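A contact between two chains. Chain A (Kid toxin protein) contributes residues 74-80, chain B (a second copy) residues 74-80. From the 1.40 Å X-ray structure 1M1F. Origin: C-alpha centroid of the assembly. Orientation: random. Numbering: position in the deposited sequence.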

# COMPACT_ATOMS: atom_id res chain seq x y z
N CYS A 74 -4.03 -0.56 9.41
CA CYS A 74 -2.65 -0.48 8.96
C CYS A 74 -2.27 -1.62 8.04
O CYS A 74 -1.23 -1.56 7.38
CB CYS A 74 -1.70 -0.44 10.15
SG CYS A 74 -1.97 0.93 11.30
N ASP A 75 -3.10 -2.65 8.00
CA ASP A 75 -2.89 -3.78 7.11
C ASP A 75 -3.35 -3.54 5.67
O ASP A 75 -3.16 -4.42 4.84
CB ASP A 75 -3.54 -5.06 7.66
CG ASP A 75 -4.99 -4.88 8.05
OD1 ASP A 75 -5.47 -3.75 8.27
OD2 ASP A 75 -5.75 -5.87 8.22
N GLN A 76 -3.92 -2.38 5.36
CA GLN A 76 -4.42 -2.15 4.01
C GLN A 76 -3.88 -0.89 3.35
O GLN A 76 -4.64 -0.04 2.88
CB GLN A 76 -5.96 -2.13 3.97
CG GLN A 76 -6.62 -3.47 4.35
CD GLN A 76 -8.06 -3.71 3.78
OE1 GLN A 76 -8.93 -4.17 4.53
NE2 GLN A 76 -8.26 -3.47 2.48
N PRO A 77 -2.56 -0.75 3.25
CA PRO A 77 -2.02 0.43 2.57
C PRO A 77 -2.37 0.43 1.08
O PRO A 77 -2.44 -0.64 0.44
CB PRO A 77 -0.52 0.27 2.77
CG PRO A 77 -0.32 -1.20 2.91
CD PRO A 77 -1.49 -1.66 3.72
N ARG A 78 -2.53 1.62 0.52
CA ARG A 78 -2.83 1.77 -0.88
C ARG A 78 -2.26 3.06 -1.41
O ARG A 78 -2.37 4.10 -0.76
CB ARG A 78 -4.34 1.82 -1.04
CG ARG A 78 -4.82 1.73 -2.38
CD ARG A 78 -6.25 1.29 -2.41
NE ARG A 78 -6.75 1.68 -3.68
CZ ARG A 78 -8.02 1.79 -3.99
NH1 ARG A 78 -8.98 1.47 -3.13
NH2 ARG A 78 -8.31 2.20 -5.20
N THR A 79 -1.67 2.99 -2.59
CA THR A 79 -1.17 4.16 -3.29
C THR A 79 -2.32 4.72 -4.10
O THR A 79 -2.92 3.99 -4.90
CB THR A 79 -0.03 3.73 -4.20
OG1 THR A 79 1.06 3.24 -3.40
CG2 THR A 79 0.52 4.90 -4.98
N ILE A 80 -2.66 5.98 -3.90
CA ILE A 80 -3.78 6.58 -4.63
C ILE A 80 -3.45 7.94 -5.20
O ILE A 80 -2.62 8.68 -4.67
CB ILE A 80 -5.07 6.68 -3.75
CG1 ILE A 80 -4.85 7.57 -2.52
CG2 ILE A 80 -5.55 5.28 -3.33
CD1 ILE A 80 -6.15 7.92 -1.78
N CYS B 74 8.64 0.31 -6.11
CA CYS B 74 8.59 0.12 -4.67
C CYS B 74 7.88 1.27 -3.97
O CYS B 74 7.58 1.17 -2.78
CB CYS B 74 10.01 -0.04 -4.11
SG CYS B 74 10.88 -1.44 -4.82
N ASP B 75 7.62 2.35 -4.71
CA ASP B 75 6.89 3.50 -4.20
C ASP B 75 5.37 3.36 -4.36
O ASP B 75 4.63 4.24 -3.91
CB ASP B 75 7.37 4.81 -4.86
CG ASP B 75 7.42 4.77 -6.37
OD1 ASP B 75 7.38 3.70 -6.98
OD2 ASP B 75 7.57 5.83 -7.03
N GLN B 76 4.90 2.24 -4.91
CA GLN B 76 3.48 2.10 -5.22
C GLN B 76 2.80 0.85 -4.65
O GLN B 76 2.12 0.13 -5.37
CB GLN B 76 3.26 2.19 -6.73
CG GLN B 76 3.74 3.53 -7.29
CD GLN B 76 3.53 3.69 -8.78
OE1 GLN B 76 2.76 2.97 -9.38
NE2 GLN B 76 4.21 4.68 -9.36
N PRO B 77 2.92 0.63 -3.35
CA PRO B 77 2.26 -0.54 -2.76
C PRO B 77 0.73 -0.42 -2.84
O PRO B 77 0.16 0.68 -2.77
CB PRO B 77 2.72 -0.50 -1.31
CG PRO B 77 2.95 0.96 -1.06
CD PRO B 77 3.61 1.43 -2.33
N ARG B 78 0.08 -1.56 -2.95
CA ARG B 78 -1.36 -1.62 -2.99
C ARG B 78 -1.84 -2.94 -2.42
O ARG B 78 -1.32 -3.99 -2.74
CB ARG B 78 -1.83 -1.51 -4.44
CG ARG B 78 -3.32 -1.37 -4.61
CD ARG B 78 -3.77 -1.33 -6.05
NE ARG B 78 -5.21 -1.39 -6.11
CZ ARG B 78 -5.89 -1.58 -7.22
NH1 ARG B 78 -5.26 -1.68 -8.38
NH2 ARG B 78 -7.21 -1.66 -7.15
N THR B 79 -2.89 -2.88 -1.61
CA THR B 79 -3.50 -4.04 -1.01
C THR B 79 -4.60 -4.53 -1.92
O THR B 79 -5.55 -3.79 -2.16
CB THR B 79 -4.08 -3.64 0.34
OG1 THR B 79 -3.01 -3.26 1.23
CG2 THR B 79 -4.75 -4.81 0.99
N ILE B 80 -4.51 -5.76 -2.40
CA ILE B 80 -5.49 -6.26 -3.37
C ILE B 80 -5.98 -7.65 -3.00
O ILE B 80 -5.28 -8.41 -2.33
CB ILE B 80 -4.93 -6.29 -4.82
CG1 ILE B 80 -3.69 -7.19 -4.94
CG2 ILE B 80 -4.64 -4.89 -5.30
CD1 ILE B 80 -3.29 -7.49 -6.39

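Two copies of the Kid toxin segment 74-80 meet around a near-twofold centre at R78, where a single beta bridge joins R78(A) to R78(B) and their CA atoms lie 4.3 Å apart. The register runs in opposite senses from this point: Q76(A) lies nearest T79(B), and T79(A) nearest Q76(B). The end-to-end directions of the stretches differ by 129°, so the chains diverge from strict antiparallel alignment.

The bonding is concentrated on two carbonyl oxygens, each taking two donors from one threonine. P77(A) O accepts the hydroxyl T79(B) OG1 at 2.8 Å and, more weakly, the amide T79(B) N at 3.1 Å, where the N-H...O angle is only 121°. In the reciprocal set, P77(B) O accepts T79(A) OG1 at 2.8 Å and T79(A) N at 3.0 Å, again weakly, with an angle of 127°. The bent amide geometry leaves the hydroxyls as the better-formed donors. Both threonines point CA-to-CB toward the partner and adopt the m rotamer, which places OG1 beside the proline carbonyl.

Each hydroxyl also packs against the proline ring, with T79(B) OG1 3.3 Å from P77(A) CD and T79(A) OG1 3.3 Å from P77(B) CD. The proline nitrogens are similarly close to these hydroxyls but carry no hydrogen, so no bond forms there.

At the centre the arginine side chains run side by side in extended, all-t conformations, their aliphatic parts touching at R78(A) CG to R78(B) CG, 4.1 Å. Like charges also come close, R78(A) NE lying 4.2 Å from R78(B) NE; R78(A) NH1 and NH2 and R78(B) NH1 are hydrogen-bonded elsewhere in the structure. I80 of each chain points away, and C74 is out of reach.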